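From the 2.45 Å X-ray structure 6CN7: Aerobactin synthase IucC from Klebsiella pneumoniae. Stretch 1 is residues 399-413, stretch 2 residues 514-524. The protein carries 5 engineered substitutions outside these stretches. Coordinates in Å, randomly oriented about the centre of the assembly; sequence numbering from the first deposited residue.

Stretch 1 (399-413) LTQLFRVVVVPLYHL
Stretch 2 514-524: AVLSDYMQEHP

Two helical segments of one chain, both begun before the stretches, one through 399-413 and one from 514, run in broadly the same direction, crossing at -55° with axes 10.0 Å apart at closest approach. Phi/psi lie near -65/-40 for most helical residues, Val406 (-103/-55) departing most in phi. Their backbones come nearest where the CA of Arg404 lies 6.6 Å from the CA of Val515, and the CA of Val408 7.0 Å from that of Leu516. The first helix kinks at Pro409, whose nitrogen cannot donate to the preceding turn.

The knob is Val515 (chi1 t), pointing toward a hollow framed by Thr400, Phe403, Arg404 (mtp) and Val408 (t). Its CG1 meets Val408 CG2 at 3.6 Å and Arg404 CG at 3.8 Å, while its CG2 meets Thr400 CG2 at 3.8 Å: a short, branched side chain touches several walls of the hollow. One turn on, Tyr519 (chi1 t, chi2 80°) is the larger bump, its CD1 3.7 Å from Val408 CG1 and its CE2 3.6 Å from Tyr411 CD2 (Tyr411 chi1 t, chi2 58°). Leu516 (mt) brings CD2 to 3.9 Å from CG1 of Val407 (t).

Polarity enters at the tip of Tyr519: its OH hydrogen-bonds His412 ND1 at 2.9 Å, with the OH at the imidazole's edge, near its plane, and His412 at chi1 t, chi2 68°. Beyond the helix, His523 ND1 donates to Tyr519 O at 3.0 Å, tying the following loop back to the helix.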

ATOM      1  N   LEU A 399       4.334 -20.772 -42.062  1.00 47.78           N
ATOM      2  CA  LEU A 399       3.953 -19.364 -42.008  1.00 47.38           C
ATOM      3  C   LEU A 399       2.628 -19.119 -42.721  1.00 49.76           C
ATOM      4  O   LEU A 399       1.779 -18.369 -42.225  1.00 48.63           O
ATOM      5  CB  LEU A 399       5.054 -18.498 -42.620  1.00 51.34           C
ATOM      6  CG  LEU A 399       6.186 -18.069 -41.684  1.00 55.47           C
ATOM      7  CD1 LEU A 399       6.958 -19.262 -41.166  1.00 64.00           C
ATOM      8  CD2 LEU A 399       7.122 -17.113 -42.401  1.00 55.44           C
ATOM      9  N   THR A 400       2.441 -19.727 -43.894  1.00 48.75           N
ATOM     10  CA  THR A 400       1.183 -19.562 -44.615  1.00 48.27           C
ATOM     11  C   THR A 400       0.003 -19.988 -43.749  1.00 49.28           C
ATOM     12  O   THR A 400      -1.022 -19.299 -43.696  1.00 47.43           O
ATOM     13  CB  THR A 400       1.211 -20.365 -45.918  1.00 47.67           C
ATOM     14  OG1 THR A 400       2.228 -19.843 -46.781  1.00 47.97           O
ATOM     15  CG2 THR A 400      -0.140 -20.297 -46.637  1.00 44.39           C
ATOM     16  N   GLN A 401       0.133 -21.125 -43.062  1.00 47.15           N
ATOM     17  CA  GLN A 401      -0.918 -21.568 -42.152  1.00 47.44           C
ATOM     18  C   GLN A 401      -1.172 -20.529 -41.064  1.00 49.33           C
ATOM     19  O   GLN A 401      -2.326 -20.220 -40.746  1.00 45.48           O
ATOM     20  CB  GLN A 401      -0.535 -22.914 -41.537  1.00 46.23           C
ATOM     21  CG  GLN A 401      -1.590 -23.516 -40.619  1.00 47.81           C
ATOM     22  CD  GLN A 401      -2.842 -23.922 -41.362  1.00 47.54           C
ATOM     23  OE1 GLN A 401      -2.877 -23.934 -42.593  1.00 53.67           O
ATOM     24  NE2 GLN A 401      -3.885 -24.261 -40.613  1.00 43.23           N
ATOM     25  N   LEU A 402      -0.103 -19.979 -40.482  1.00 46.41           N
ATOM     26  CA  LEU A 402      -0.261 -18.958 -39.450  1.00 47.95           C
ATOM     27  C   LEU A 402      -1.021 -17.749 -39.981  1.00 47.96           C
ATOM     28  O   LEU A 402      -1.887 -17.198 -39.291  1.00 43.64           O
ATOM     29  CB  LEU A 402       1.110 -18.532 -38.921  1.00 47.42           C
ATOM     30  CG  LEU A 402       1.131 -17.395 -37.892  1.00 47.72           C
ATOM     31  CD1 LEU A 402       0.473 -17.826 -36.589  1.00 50.13           C
ATOM     32  CD2 LEU A 402       2.554 -16.931 -37.647  1.00 46.58           C
ATOM     33  N   PHE A 403      -0.709 -17.320 -41.206  1.00 49.18           N
ATOM     34  CA  PHE A 403      -1.349 -16.129 -41.755  1.00 46.41           C
ATOM     35  C   PHE A 403      -2.820 -16.378 -42.064  1.00 45.84           C
ATOM     36  O   PHE A 403      -3.658 -15.488 -41.874  1.00 46.73           O
ATOM     37  CB  PHE A 403      -0.606 -15.674 -43.012  1.00 43.85           C
ATOM     38  CG  PHE A 403       0.813 -15.235 -42.759  1.00 42.45           C
ATOM     39  CD1 PHE A 403       1.185 -14.679 -41.545  1.00 43.63           C
ATOM     40  CD2 PHE A 403       1.777 -15.376 -43.742  1.00 47.17           C
ATOM     41  CE1 PHE A 403       2.486 -14.276 -41.318  1.00 44.19           C
ATOM     42  CE2 PHE A 403       3.081 -14.974 -43.520  1.00 48.47           C
ATOM     43  CZ  PHE A 403       3.435 -14.422 -42.307  1.00 47.08           C
ATOM     44  N   ARG A 404      -3.155 -17.578 -42.542  1.00 48.82           N
ATOM     45  CA  ARG A 404      -4.556 -17.897 -42.802  1.00 49.11           C
ATOM     46  C   ARG A 404      -5.349 -18.012 -41.508  1.00 46.80           C
ATOM     47  O   ARG A 404      -6.557 -17.747 -41.493  1.00 46.33           O
ATOM     48  CB  ARG A 404      -4.657 -19.196 -43.603  1.00 49.86           C
ATOM     49  CG  ARG A 404      -3.918 -19.175 -44.935  1.00 51.64           C
ATOM     50  CD  ARG A 404      -3.825 -20.574 -45.526  1.00 50.24           C
ATOM     51  NE  ARG A 404      -5.132 -21.061 -45.947  1.00 51.78           N
ATOM     52  CZ  ARG A 404      -5.442 -22.339 -46.132  1.00 52.89           C
ATOM     53  NH1 ARG A 404      -4.540 -23.292 -45.922  1.00 54.60           N
ATOM     54  NH2 ARG A 404      -6.665 -22.666 -46.522  1.00 51.40           N
ATOM     55  N   VAL A 405      -4.689 -18.393 -40.414  1.00 46.74           N
ATOM     56  CA  VAL A 405      -5.377 -18.578 -39.139  1.00 46.32           C
ATOM     57  C   VAL A 405      -5.624 -17.240 -38.446  1.00 42.60           C
ATOM     58  O   VAL A 405      -6.652 -17.050 -37.790  1.00 45.39           O
ATOM     59  CB  VAL A 405      -4.559 -19.531 -38.250  1.00 48.45           C
ATOM     60  CG1 VAL A 405      -5.013 -19.456 -36.792  1.00 52.29           C
ATOM     61  CG2 VAL A 405      -4.677 -20.960 -38.769  1.00 48.79           C
ATOM     62  N   VAL A 406      -4.696 -16.298 -38.573  1.00 44.56           N
ATOM     63  CA  VAL A 406      -4.702 -15.065 -37.784  1.00 46.96           C
ATOM     64  C   VAL A 406      -5.210 -13.877 -38.593  1.00 46.29           C
ATOM     65  O   VAL A 406      -6.155 -13.201 -38.188  1.00 48.44           O
ATOM     66  CB  VAL A 406      -3.290 -14.790 -37.219  1.00 46.84           C
ATOM     67  CG1 VAL A 406      -3.267 -13.472 -36.448  1.00 49.88           C
ATOM     68  CG2 VAL A 406      -2.839 -15.934 -36.323  1.00 46.78           C
ATOM     69  N   VAL A 407      -4.598 -13.611 -39.744  1.00 46.11           N
ATOM     70  CA  VAL A 407      -4.813 -12.335 -40.419  1.00 46.76           C
ATOM     71  C   VAL A 407      -6.105 -12.352 -41.223  1.00 48.98           C
ATOM     72  O   VAL A 407      -6.859 -11.371 -41.220  1.00 48.06           O
ATOM     73  CB  VAL A 407      -3.597 -11.997 -41.302  1.00 46.72           C
ATOM     74  CG1 VAL A 407      -3.789 -10.651 -41.989  1.00 42.83           C
ATOM     75  CG2 VAL A 407      -2.320 -11.993 -40.466  1.00 47.27           C
ATOM     76  N   VAL A 408      -6.386 -13.454 -41.921  1.00 47.63           N
ATOM     77  CA  VAL A 408      -7.585 -13.520 -42.756  1.00 44.43           C
ATOM     78  C   VAL A 408      -8.845 -13.229 -41.948  1.00 45.15           C
ATOM     79  O   VAL A 408      -9.623 -12.351 -42.353  1.00 47.68           O
ATOM     80  CB  VAL A 408      -7.649 -14.866 -43.485  1.00 51.86           C
ATOM     81  CG1 VAL A 408      -8.944 -14.985 -44.287  1.00 49.57           C
ATOM     82  CG2 VAL A 408      -6.440 -15.031 -44.399  1.00 53.63           C
ATOM     83  N   PRO A 409      -9.111 -13.906 -40.824  1.00 42.55           N
ATOM     84  CA  PRO A 409     -10.342 -13.591 -40.075  1.00 43.45           C
ATOM     85  C   PRO A 409     -10.436 -12.132 -39.668  1.00 45.27           C
ATOM     86  O   PRO A 409     -11.506 -11.522 -39.787  1.00 48.38           O
ATOM     87  CB  PRO A 409     -10.260 -14.514 -38.849  1.00 43.65           C
ATOM     88  CG  PRO A 409      -9.259 -15.546 -39.194  1.00 46.62           C
ATOM     89  CD  PRO A 409      -8.303 -14.935 -40.152  1.00 42.97           C
ATOM     90  N   LEU A 410      -9.335 -11.550 -39.190  1.00 45.59           N
ATOM     91  CA  LEU A 410      -9.372 -10.167 -38.726  1.00 45.20           C
ATOM     92  C   LEU A 410      -9.595  -9.201 -39.881  1.00 41.23           C
ATOM     93  O   LEU A 410     -10.360  -8.238 -39.752  1.00 44.79           O
ATOM     94  CB  LEU A 410      -8.074  -9.832 -37.990  1.00 44.13           C
ATOM     95  CG  LEU A 410      -7.830 -10.610 -36.694  1.00 49.61           C
ATOM     96  CD1 LEU A 410      -6.440 -10.322 -36.158  1.00 52.62           C
ATOM     97  CD2 LEU A 410      -8.883 -10.271 -35.649  1.00 53.68           C
ATOM     98  N   TYR A 411      -8.941  -9.437 -41.019  1.00 41.32           N
ATOM     99  CA  TYR A 411      -9.119  -8.550 -42.163  1.00 38.69           C
ATOM    100  C   TYR A 411     -10.503  -8.715 -42.774  1.00 46.12           C
ATOM    101  O   TYR A 411     -11.118  -7.733 -43.207  1.00 48.42           O
ATOM    102  CB  TYR A 411      -8.032  -8.821 -43.201  1.00 38.49           C
ATOM    103  CG  TYR A 411      -7.990  -7.819 -44.330  1.00 43.04           C
ATOM    104  CD1 TYR A 411      -7.817  -6.465 -44.075  1.00 42.64           C
ATOM    105  CD2 TYR A 411      -8.102  -8.226 -45.651  1.00 41.76           C
ATOM    106  CE1 TYR A 411      -7.772  -5.543 -45.103  1.00 40.35           C
ATOM    107  CE2 TYR A 411      -8.057  -7.313 -46.686  1.00 44.03           C
ATOM    108  CZ  TYR A 411      -7.890  -5.973 -46.405  1.00 44.09           C
ATOM    109  OH  TYR A 411      -7.846  -5.060 -47.434  1.00 48.35           O
ATOM    110  N   HIS A 412     -11.009  -9.950 -42.815  1.00 40.76           N
ATOM    111  CA  HIS A 412     -12.353 -10.190 -43.331  1.00 44.74           C
ATOM    112  C   HIS A 412     -13.403  -9.540 -42.439  1.00 43.35           C
ATOM    113  O   HIS A 412     -14.333  -8.888 -42.928  1.00 44.54           O
ATOM    114  CB  HIS A 412     -12.601 -11.695 -43.452  1.00 49.60           C
ATOM    115  CG  HIS A 412     -13.989 -12.049 -43.888  1.00 50.92           C
ATOM    116  ND1 HIS A 412     -14.467 -11.777 -45.151  1.00 51.78           N
ATOM    117  CD2 HIS A 412     -15.000 -12.661 -43.228  1.00 52.71           C
ATOM    118  CE1 HIS A 412     -15.712 -12.203 -45.251  1.00 51.00           C
ATOM    119  NE2 HIS A 412     -16.060 -12.742 -44.098  1.00 54.34           N
ATOM    120  N   LEU A 413     -13.276  -9.715 -41.121  1.00 46.77           N
ATOM    121  CA  LEU A 413     -14.185  -9.050 -40.195  1.00 52.99           C
ATOM    122  C   LEU A 413     -14.242  -7.551 -40.466  1.00 55.25           C
ATOM    123  O   LEU A 413     -15.322  -6.947 -40.455  1.00 51.15           O
ATOM    124  CB  LEU A 413     -13.747  -9.320 -38.754  1.00 51.14           C
ATOM    125  CG  LEU A 413     -14.624  -8.740 -37.639  1.00 52.42           C
ATOM    126  CD1 LEU A 413     -16.031  -9.311 -37.694  1.00 53.18           C
ATOM    127  CD2 LEU A 413     -13.996  -9.006 -36.280  1.00 50.04           C
ATOM    128  N   ALA A 514       0.527 -12.932 -50.348  1.00 46.34           N
ATOM    129  CA  ALA A 514      -0.115 -13.970 -51.147  1.00 48.02           C
ATOM    130  C   ALA A 514      -1.364 -14.502 -50.455  1.00 51.24           C
ATOM    131  O   ALA A 514      -2.394 -14.718 -51.102  1.00 54.11           O
ATOM    132  CB  ALA A 514       0.871 -15.103 -51.423  1.00 47.33           C
ATOM    133  N   VAL A 515      -1.292 -14.721 -49.140  1.00 49.48           N
ATOM    134  CA  VAL A 515      -2.475 -15.132 -48.391  1.00 46.90           C
ATOM    135  C   VAL A 515      -3.556 -14.063 -48.484  1.00 49.18           C
ATOM    136  O   VAL A 515      -4.748 -14.372 -48.594  1.00 54.55           O
ATOM    137  CB  VAL A 515      -2.100 -15.439 -46.928  1.00 46.31           C
ATOM    138  CG1 VAL A 515      -3.347 -15.637 -46.071  1.00 48.05           C
ATOM    139  CG2 VAL A 515      -1.221 -16.674 -46.860  1.00 45.82           C
ATOM    140  N   LEU A 516      -3.159 -12.790 -48.446  1.00 47.75           N
ATOM    141  CA  LEU A 516      -4.128 -11.706 -48.570  1.00 49.01           C
ATOM    142  C   LEU A 516      -4.609 -11.535 -50.005  1.00 49.63           C
ATOM    143  O   LEU A 516      -5.773 -11.190 -50.226  1.00 51.65           O
ATOM    144  CB  LEU A 516      -3.526 -10.394 -48.061  1.00 48.13           C
ATOM    145  CG  LEU A 516      -3.245 -10.307 -46.559  1.00 49.41           C
ATOM    146  CD1 LEU A 516      -2.361  -9.107 -46.252  1.00 43.69           C
ATOM    147  CD2 LEU A 516      -4.544 -10.226 -45.764  1.00 49.71           C
ATOM    148  N   SER A 517      -3.734 -11.766 -50.988  1.00 51.22           N
ATOM    149  CA  SER A 517      -4.152 -11.695 -52.385  1.00 52.37           C
ATOM    150  C   SER A 517      -5.118 -12.823 -52.722  1.00 50.69           C
ATOM    151  O   SER A 517      -6.194 -12.587 -53.284  1.00 54.10           O
ATOM    152  CB  SER A 517      -2.932 -11.744 -53.303  1.00 54.73           C
ATOM    153  OG  SER A 517      -2.204 -10.532 -53.255  1.00 63.70           O
ATOM    154  N   ASP A 518      -4.745 -14.063 -52.395  1.00 53.31           N
ATOM    155  CA  ASP A 518      -5.649 -15.188 -52.608  1.00 57.30           C
ATOM    156  C   ASP A 518      -6.993 -14.927 -51.944  1.00 54.72           C
ATOM    157  O   ASP A 518      -8.050 -15.129 -52.549  1.00 54.14           O
ATOM    158  CB  ASP A 518      -5.025 -16.476 -52.066  1.00 57.78           C
ATOM    159  CG  ASP A 518      -3.798 -16.907 -52.848  1.00 63.26           C
ATOM    160  OD1 ASP A 518      -3.495 -16.268 -53.878  1.00 66.74           O
ATOM    161  OD2 ASP A 518      -3.138 -17.885 -52.427  1.00 61.71           O
ATOM    162  N   TYR A 519      -6.967 -14.457 -50.697  1.00 52.28           N
ATOM    163  CA  TYR A 519      -8.212 -14.217 -49.974  1.00 52.18           C
ATOM    164  C   TYR A 519      -9.094 -13.206 -50.698  1.00 56.45           C
ATOM    165  O   TYR A 519     -10.312 -13.394 -50.801  1.00 56.63           O
ATOM    166  CB  TYR A 519      -7.910 -13.737 -48.557  1.00 51.42           C
ATOM    167  CG  TYR A 519      -9.029 -12.914 -47.982  1.00 53.41           C
ATOM    168  CD1 TYR A 519     -10.162 -13.520 -47.458  1.00 54.15           C
ATOM    169  CD2 TYR A 519      -8.962 -11.530 -47.980  1.00 55.01           C
ATOM    170  CE1 TYR A 519     -11.193 -12.771 -46.942  1.00 55.98           C
ATOM    171  CE2 TYR A 519      -9.984 -10.769 -47.465  1.00 54.81           C
ATOM    172  CZ  TYR A 519     -11.095 -11.393 -46.950  1.00 57.29           C
ATOM    173  OH  TYR A 519     -12.109 -10.627 -46.440  1.00 57.12           O
ATOM    174  N   MET A 520      -8.504 -12.115 -51.194  1.00 54.97           N
ATOM    175  CA  MET A 520      -9.303 -11.092 -51.862  1.00 55.91           C
ATOM    176  C   MET A 520      -9.826 -11.587 -53.206  1.00 57.51           C
ATOM    177  O   MET A 520     -10.953 -11.259 -53.597  1.00 58.99           O
ATOM    178  CB  MET A 520      -8.483  -9.811 -52.026  1.00 54.93           C
ATOM    179  CG  MET A 520      -8.230  -9.090 -50.705  1.00 55.73           C
ATOM    180  SD  MET A 520      -7.444  -7.474 -50.876  1.00 52.56           S
ATOM    181  CE  MET A 520      -5.792  -7.939 -51.388  1.00 45.95           C
ATOM    182  N   GLN A 521      -9.028 -12.379 -53.928  1.00 59.38           N
ATOM    183  CA  GLN A 521      -9.525 -13.015 -55.144  1.00 63.58           C
ATOM    184  C   GLN A 521     -10.807 -13.788 -54.868  1.00 59.28           C
ATOM    185  O   GLN A 521     -11.748 -13.755 -55.669  1.00 61.98           O
ATOM    186  CB  GLN A 521      -8.470 -13.959 -55.725  1.00 73.35           C
ATOM    187  CG  GLN A 521      -7.485 -13.317 -56.684  1.00 81.11           C
ATOM    188  CD  GLN A 521      -6.694 -14.351 -57.466  1.00 88.03           C
ATOM    189  OE1 GLN A 521      -6.940 -15.553 -57.351  1.00 88.89           O
ATOM    190  NE2 GLN A 521      -5.741 -13.890 -58.267  1.00 91.36           N
ATOM    191  N   GLU A 522     -10.862 -14.489 -53.735  1.00 58.70           N
ATOM    192  CA  GLU A 522     -12.008 -15.325 -53.407  1.00 59.81           C
ATOM    193  C   GLU A 522     -13.259 -14.524 -53.075  1.00 57.18           C
ATOM    194  O   GLU A 522     -14.322 -15.124 -52.878  1.00 52.52           O
ATOM    195  CB  GLU A 522     -11.652 -16.242 -52.234  1.00 63.25           C
ATOM    196  CG  GLU A 522     -10.503 -17.200 -52.533  1.00 71.63           C
ATOM    197  CD  GLU A 522     -10.077 -18.014 -51.325  1.00 79.02           C
ATOM    198  OE1 GLU A 522     -10.498 -17.680 -50.194  1.00 78.60           O
ATOM    199  OE2 GLU A 522      -9.323 -18.994 -51.511  1.00 83.66           O
ATOM    200  N   HIS A 523     -13.169 -13.196 -53.007  1.00 57.84           N
ATOM    201  CA  HIS A 523     -14.309 -12.348 -52.654  1.00 57.38           C
ATOM    202  C   HIS A 523     -14.371 -11.154 -53.600  1.00 58.19           C
ATOM    203  O   HIS A 523     -14.222 -10.000 -53.186  1.00 59.35           O
ATOM    204  CB  HIS A 523     -14.209 -11.900 -51.196  1.00 54.00           C
ATOM    205  CG  HIS A 523     -14.261 -13.031 -50.218  1.00 57.94           C
ATOM    206  ND1 HIS A 523     -13.160 -13.797 -49.905  1.00 58.65           N
ATOM    207  CD2 HIS A 523     -15.288 -13.535 -49.494  1.00 61.10           C
ATOM    208  CE1 HIS A 523     -13.503 -14.717 -49.020  1.00 60.16           C
ATOM    209  NE2 HIS A 523     -14.790 -14.582 -48.757  1.00 60.38           N
ATOM    210  N   PRO A 524     -14.608 -11.400 -54.890  1.00 56.32           N
ATOM    211  CA  PRO A 524     -14.655 -10.286 -55.850  1.00 59.49           C
ATOM    212  C   PRO A 524     -15.796  -9.317 -55.598  1.00 61.19           C
ATOM    213  O   PRO A 524     -15.714  -8.162 -56.032  1.00 58.00           O
ATOM    214  CB  PRO A 524     -14.806 -10.995 -57.202  1.00 62.49           C
ATOM    215  CG  PRO A 524     -15.459 -12.292 -56.876  1.00 58.85           C
ATOM    216  CD  PRO A 524     -14.943 -12.690 -55.519  1.00 57.71           C
TER